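Local coordinates for protein PnpC (Pseudomonas putida, PDB 3N9T) that catalyses the intradiol ring cleavage of hydroxyquinol by molecular oxygen, using a ferric iron, as a hydroxyquinol 1,2-dioxygenase, at the interface of chains A and B. Numbering follows the deposited sequence. Chains: chain A/B, PnpC.

Contact 1: the interface of chains A and B. Residues chain A 19, 22-24; chain B 208-210.
A:Thr22 reaches across to B:Ala209 and B:Asn210, and each atom of its side chain from CB outward meets one or both of them. CB lies 3.5 Å from the amide nitrogen ND2 of B:Asn210, a packing contact. The hydroxyl OG1 points at the backbone carbonyl of B:Ala209 and donates a hydrogen bond to its O at 2.7 Å. The approach is nearly along the C=O axis, with a C=O...OG1 angle of 168°. The torsion explains this aim: chi1 of 42° sets OG1 between the backbone N and the carbonyl carbon, the crowded position. A:Ser19 O, 3.2 Å from A:Thr22 OG1, is at most a weak second acceptor competing for the same hydroxyl hydrogen. The methyl CG2 ends 3.9 Å from B:Asn210 ND2. From the other side, B:Asn210 extends CG anti to its backbone N (chi1 -176°) and crosses the threonine at about a right angle, its CB 3.4 Å from the carbonyl O of A:Thr22. Ring atom CD of A:Pro24 rests 3.4 Å from B:Ala208 O, and CB of A:Ser23 packs on CA of B:Ala209. On chain A the residues belong to the segment joining helices 7-18 and 26-46. On chain B they close helix 201-209, where B:Asn210 turns into a left-handed backbone conformation. The threonine hydroxyl caps the carbonyl of B:Ala209, the last residue of that helix.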
loop_
_atom_site.group_PDB
_atom_site.type_symbol
_atom_site.label_atom_id
_atom_site.label_comp_id
_atom_site.label_asym_id
_atom_site.label_seq_id
_atom_site.Cartn_x
_atom_site.Cartn_y
_atom_site.Cartn_z
ATOM N N SER A 19 13.783 -7.487 11.099
ATOM C CA SER A 19 13.072 -6.853 12.223
ATOM C C SER A 19 11.821 -7.625 12.709
ATOM O O SER A 19 11.349 -7.423 13.832
ATOM C CB SER A 19 12.716 -5.393 11.914
ATOM O OG SER A 19 11.643 -5.279 10.977
ATOM N N THR A 22 11.081 -11.617 15.578
ATOM C CA THR A 22 10.536 -11.625 16.888
ATOM C C THR A 22 8.984 -11.754 16.986
ATOM O O THR A 22 8.490 -11.856 18.126
ATOM C CB THR A 22 10.816 -10.183 17.479
ATOM O OG1 THR A 22 10.534 -9.199 16.417
ATOM C CG2 THR A 22 12.252 -10.032 17.917
ATOM N N SER A 23 8.213 -11.667 15.875
ATOM C CA SER A 23 6.725 -11.685 15.968
ATOM C C SER A 23 6.299 -13.000 16.632
ATOM O O SER A 23 6.777 -14.055 16.244
ATOM C CB SER A 23 5.983 -11.519 14.585
ATOM O OG SER A 23 6.770 -10.722 13.666
ATOM N N PRO A 24 5.491 -12.910 17.678
ATOM C CA PRO A 24 4.943 -14.081 18.401
ATOM C C PRO A 24 4.138 -14.979 17.416
ATOM O O PRO A 24 4.278 -16.207 17.435
ATOM C CB PRO A 24 3.978 -13.414 19.423
ATOM C CG PRO A 24 4.394 -12.044 19.542
ATOM C CD PRO A 24 5.147 -11.639 18.356
ATOM N N ALA B 208 2.406 -6.106 17.016
ATOM C CA ALA B 208 2.304 -7.442 16.473
ATOM C C ALA B 208 3.662 -8.028 16.134
ATOM O O ALA B 208 3.880 -9.240 16.285
ATOM C CB ALA B 208 1.413 -7.441 15.241
ATOM N N ALA B 209 4.616 -7.177 15.719
ATOM C CA ALA B 209 5.945 -7.679 15.356
ATOM C C ALA B 209 6.877 -7.938 16.541
ATOM O O ALA B 209 7.987 -8.439 16.375
ATOM C CB ALA B 209 6.638 -6.633 14.392
ATOM N N ASN B 210 6.431 -7.497 17.695
ATOM C CA ASN B 210 7.236 -7.407 18.958
ATOM C C ASN B 210 8.442 -6.482 18.682
ATOM O O ASN B 210 9.583 -6.749 19.121
ATOM C CB ASN B 210 7.674 -8.825 19.372
ATOM C CG ASN B 210 8.428 -8.869 20.696
ATOM O OD1 ASN B 210 8.029 -8.217 21.692
ATOM N ND2 ASN B 210 9.565 -9.614 20.707
#

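Contact 2: the interface of chains A and B. Residues chain A 9, 13, 40, 43-44; chain B 83-84, 87-88, 91.
B:Gly83 presents its carbonyl to A:His40 from a backbone with positive phi (81°, psi 6°), immediately ahead of helix 84-91. The imidazole comes down over the face of the peptide after B:Gly83, steeply tilted, with its tip atom CE1 3.3 Å from the glycine O. Methyl CD2 of B:Leu87 sits above the plane of this histidine but beyond the ND1-CG edge, 3.5 Å from A:His40 ND1. The leucine gets there with CG anti to its backbone N (chi1 177°), and its other methyl, CD1, turns towards CB of A:Glu9 at 4.0 Å. At the ND1 corner of the ring, A:Ser13 OG and A:His40 ND1 share a 2.6 Å hydrogen bond whose direction is not settled; it restrains rotation of the imidazole and ties helix 7-18 to helix 26-46. Methyl CG1 of A:Val43 meets B:Ile91 CD1, B:Val88 CG2 and B:Leu87 CD2, each at 3.7 Å. The extended side chain of A:Glu9 crosses B:Ile91 at about a right angle, its carboxylate carbon CD 3.9 Å from CG1. No hydrogen bond joins the chains in this patch, which hides 258 Å² of surface, so its cohesion comes from shape and apolar packing. In the fold, helix 84-91 of chain B lies against N-terminal helices 7-18 and 26-46 of chain A, with B:Leu87 reaching in between the two helices.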
loop_
_atom_site.group_PDB
_atom_site.type_symbol
_atom_site.label_atom_id
_atom_site.label_comp_id
_atom_site.label_asym_id
_atom_site.label_seq_id
_atom_site.Cartn_x
_atom_site.Cartn_y
_atom_site.Cartn_z
ATOM N N GLU A 9 22.658 -1.125 0.363
ATOM C CA GLU A 9 21.204 -1.282 0.091
ATOM C C GLU A 9 20.709 -2.638 0.549
ATOM O O GLU A 9 19.645 -2.744 1.181
ATOM C CB GLU A 9 20.917 -1.016 -1.384
ATOM C CG GLU A 9 21.199 0.452 -1.734
ATOM C CD GLU A 9 21.404 0.719 -3.203
ATOM O OE1 GLU A 9 20.995 -0.136 -4.065
ATOM O OE2 GLU A 9 21.911 1.827 -3.540
ATOM N N SER A 13 17.692 -3.650 3.521
ATOM C CA SER A 13 16.582 -4.619 3.323
ATOM C C SER A 13 16.637 -5.822 4.249
ATOM O O SER A 13 15.590 -6.279 4.754
ATOM C CB SER A 13 16.524 -5.069 1.851
ATOM O OG SER A 13 16.445 -3.879 1.080
ATOM N N HIS A 40 10.794 -4.139 -1.096
ATOM C CA HIS A 40 12.154 -3.688 -1.288
ATOM C C HIS A 40 12.722 -4.165 -2.641
ATOM O O HIS A 40 13.427 -3.400 -3.267
ATOM C CB HIS A 40 13.104 -4.185 -0.172
ATOM C CG HIS A 40 12.996 -3.396 1.101
ATOM N ND1 HIS A 40 14.097 -2.834 1.717
ATOM C CD2 HIS A 40 11.922 -3.026 1.840
ATOM C CE1 HIS A 40 13.707 -2.202 2.813
ATOM N NE2 HIS A 40 12.394 -2.302 2.904
ATOM N N VAL A 43 11.236 -1.709 -5.210
ATOM C CA VAL A 43 11.898 -0.392 -5.156
ATOM C C VAL A 43 13.323 -0.487 -5.804
ATOM O O VAL A 43 13.736 0.376 -6.557
ATOM C CB VAL A 43 11.979 0.087 -3.715
ATOM C CG1 VAL A 43 12.892 1.305 -3.570
ATOM C CG2 VAL A 43 10.580 0.462 -3.200
ATOM N N SER A 44 14.041 -1.536 -5.487
ATOM C CA SER A 44 15.389 -1.771 -6.038
ATOM C C SER A 44 15.372 -2.014 -7.544
ATOM O O SER A 44 16.246 -1.501 -8.247
ATOM C CB SER A 44 15.982 -3.003 -5.376
ATOM O OG SER A 44 16.402 -2.583 -4.116
ATOM N N GLY B 83 11.348 0.216 6.252
ATOM C CA GLY B 83 12.716 0.382 5.661
ATOM C C GLY B 83 12.742 0.917 4.226
ATOM O O GLY B 83 13.815 1.029 3.589
ATOM N N VAL B 84 11.569 1.275 3.736
ATOM C CA VAL B 84 11.464 1.759 2.378
ATOM C C VAL B 84 12.094 3.165 2.251
ATOM O O VAL B 84 12.793 3.422 1.295
ATOM C CB VAL B 84 10.007 1.763 1.896
ATOM C CG1 VAL B 84 9.934 2.416 0.513
ATOM C CG2 VAL B 84 9.519 0.313 1.760
ATOM N N LEU B 87 15.893 2.785 2.135
ATOM C CA LEU B 87 16.255 2.140 0.856
ATOM C C LEU B 87 16.228 3.163 -0.270
ATOM O O LEU B 87 17.196 3.259 -1.061
ATOM C CB LEU B 87 15.353 0.936 0.533
ATOM C CG LEU B 87 15.654 0.292 -0.832
ATOM C CD1 LEU B 87 17.037 -0.279 -0.807
ATOM C CD2 LEU B 87 14.716 -0.832 -1.106
ATOM N N VAL B 88 15.152 3.963 -0.330
ATOM C CA VAL B 88 15.006 4.976 -1.383
ATOM C C VAL B 88 16.161 6.019 -1.293
ATOM O O VAL B 88 16.775 6.431 -2.317
ATOM C CB VAL B 88 13.570 5.633 -1.339
ATOM C CG1 VAL B 88 13.467 6.946 -2.134
ATOM C CG2 VAL B 88 12.496 4.598 -1.857
ATOM N N ILE B 91 19.427 4.476 -2.644
ATOM C CA ILE B 91 19.391 4.286 -4.113
ATOM C C ILE B 91 19.663 5.572 -4.850
ATOM O O ILE B 91 20.302 5.562 -5.887
ATOM C CB ILE B 91 18.054 3.709 -4.591
ATOM C CG1 ILE B 91 17.907 2.289 -4.057
ATOM C CG2 ILE B 91 17.851 3.844 -6.137
ATOM C CD1 ILE B 91 16.499 1.714 -4.399
#

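Contact 3: the interface of chains A and B. Residues chain A 43, 48-50, 53; chain B 79, 84-85, 88.
The indole of A:Trp53 meets B:Ser79 at its edge, while B:Val88 lies to one side of the ring plane, beyond the CD1 edge, the two side chains crossing at a slant. CB of B:Ser79 lies in the ring plane at its edge, and A:Glu50 O occupies another part of the rim. From the pyrrole corner, NE1 donates a hydrogen bond to the serine OG at 2.8 Å. The acceptor stays close to the ring plane, and the angle at the hydrogen is 148°, a moderately bent bond. A second-shell contact positions this acceptor, since OG of B:Ser79 and OG of B:Ser85 are hydrogen bonded at 2.6 Å, with donor and acceptor undecided. B:Ser85 OG also comes within 3.8 Å of A:Trp53 CZ2. Methyl CG2 of B:Val88 sits 3.9 Å from A:Trp53 CD1. The other methyl, B:Val88 CG1, packs 4.0 Å from CG of A:Glu50. Beyond the pyrrole, B:Val84 brings CG1 to 4.0 Å from A:Trp53 CD1. CG anti to the backbone N (chi1 174°) sends the indole towards chain B, and chi2 then turns the NE1 edge to B:Ser79. An alanine in place of A:Trp53 would probably leave B:Ser79 OG without its N-H donor and open a gap beside B:Val88. A:Trp53 lies in the first turn of helix 50-65 and bridges helices 74-81 and 84-91 of chain B; A:Trp53 and B:Ser79 are both phospholipid-pocket positions, placing the contact close to where lipid binds.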
loop_
_atom_site.group_PDB
_atom_site.type_symbol
_atom_site.label_atom_id
_atom_site.label_comp_id
_atom_site.label_asym_id
_atom_site.label_seq_id
_atom_site.Cartn_x
_atom_site.Cartn_y
_atom_site.Cartn_z
ATOM N N VAL A 43 11.236 -1.709 -5.210
ATOM C CA VAL A 43 11.898 -0.392 -5.156
ATOM C C VAL A 43 13.323 -0.487 -5.804
ATOM O O VAL A 43 13.736 0.376 -6.557
ATOM C CB VAL A 43 11.979 0.087 -3.715
ATOM C CG1 VAL A 43 12.892 1.305 -3.570
ATOM C CG2 VAL A 43 10.580 0.462 -3.200
ATOM N N LEU A 48 13.421 3.367 -7.726
ATOM C CA LEU A 48 12.454 4.415 -7.457
ATOM C C LEU A 48 13.130 5.734 -7.022
ATOM O O LEU A 48 14.028 5.720 -6.143
ATOM C CB LEU A 48 11.504 3.929 -6.299
ATOM C CG LEU A 48 10.114 4.565 -6.240
ATOM C CD1 LEU A 48 9.313 4.019 -7.422
ATOM C CD2 LEU A 48 9.417 4.146 -4.937
ATOM N N THR A 49 12.728 6.868 -7.626
ATOM C CA THR A 49 13.276 8.137 -7.221
ATOM C C THR A 49 12.566 8.654 -5.977
ATOM O O THR A 49 11.481 8.187 -5.604
ATOM C CB THR A 49 13.157 9.209 -8.371
ATOM O OG1 THR A 49 11.801 9.592 -8.536
ATOM C CG2 THR A 49 13.793 8.707 -9.676
ATOM N N GLU A 50 13.148 9.658 -5.337
ATOM C CA GLU A 50 12.501 10.256 -4.177
ATOM C C GLU A 50 11.180 10.912 -4.591
ATOM O O GLU A 50 10.199 10.853 -3.868
ATOM C CB GLU A 50 13.461 11.330 -3.588
ATOM C CG GLU A 50 14.669 10.653 -2.912
ATOM C CD GLU A 50 15.907 11.546 -2.701
ATOM O OE1 GLU A 50 16.612 11.896 -3.697
ATOM O OE2 GLU A 50 16.202 11.804 -1.499
ATOM N N TRP A 53 8.606 8.221 -4.996
ATOM C CA TRP A 53 8.236 7.772 -3.659
ATOM C C TRP A 53 7.202 8.750 -3.074
ATOM O O TRP A 53 6.145 8.300 -2.559
ATOM C CB TRP A 53 9.487 7.691 -2.794
ATOM C CG TRP A 53 9.219 7.371 -1.338
ATOM C CD1 TRP A 53 9.041 6.119 -0.771
ATOM C CD2 TRP A 53 9.001 8.325 -0.293
ATOM N NE1 TRP A 53 8.743 6.261 0.578
ATOM C CE2 TRP A 53 8.759 7.601 0.896
ATOM C CE3 TRP A 53 9.049 9.731 -0.234
ATOM C CZ2 TRP A 53 8.531 8.239 2.130
ATOM C CZ3 TRP A 53 8.813 10.364 0.993
ATOM C CH2 TRP A 53 8.551 9.604 2.157
ATOM N N SER B 79 6.269 3.716 5.640
ATOM C CA SER B 79 7.472 3.632 4.736
ATOM C C SER B 79 8.757 3.578 5.554
ATOM O O SER B 79 9.640 2.722 5.301
ATOM C CB SER B 79 7.558 4.875 3.789
ATOM O OG SER B 79 8.736 4.789 2.978
ATOM N N VAL B 84 11.569 1.275 3.736
ATOM C CA VAL B 84 11.464 1.759 2.378
ATOM C C VAL B 84 12.094 3.165 2.251
ATOM O O VAL B 84 12.793 3.422 1.295
ATOM C CB VAL B 84 10.007 1.763 1.896
ATOM C CG1 VAL B 84 9.934 2.416 0.513
ATOM C CG2 VAL B 84 9.519 0.313 1.760
ATOM N N SER B 85 11.933 4.013 3.244
ATOM C CA SER B 85 12.445 5.378 3.105
ATOM C C SER B 85 13.973 5.346 3.036
ATOM O O SER B 85 14.564 6.059 2.243
ATOM C CB SER B 85 11.979 6.224 4.275
ATOM O OG SER B 85 10.581 6.038 4.407
ATOM N N VAL B 88 15.152 3.963 -0.330
ATOM C CA VAL B 88 15.006 4.976 -1.383
ATOM C C VAL B 88 16.161 6.019 -1.293
ATOM O O VAL B 88 16.775 6.431 -2.317
ATOM C CB VAL B 88 13.570 5.633 -1.339
ATOM C CG1 VAL B 88 13.467 6.946 -2.134
ATOM C CG2 VAL B 88 12.496 4.598 -1.857
#

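Contacts 2 and 3 are neighbours, their C-alpha centres about 6 Å apart, and they share A:Val43, B:Val84 and B:Val88. Helix 84-91 of chain B thus packs on helices 7-18 and 26-46 and also on helix 50-65, with B:Val88 at the junction. Contact 1 lies about 21 Å from contact 2 and 24 Å from contact 3, between C-alpha centres, and brings in helix 201-209 instead. The N-terminal helical region of one chain, with the segment joining its first two helices, therefore touches the other at well-separated points. Two-fold symmetry repeats all three contacts, as would suit a stable dimer, although the structure alone does not prove the oligomeric state.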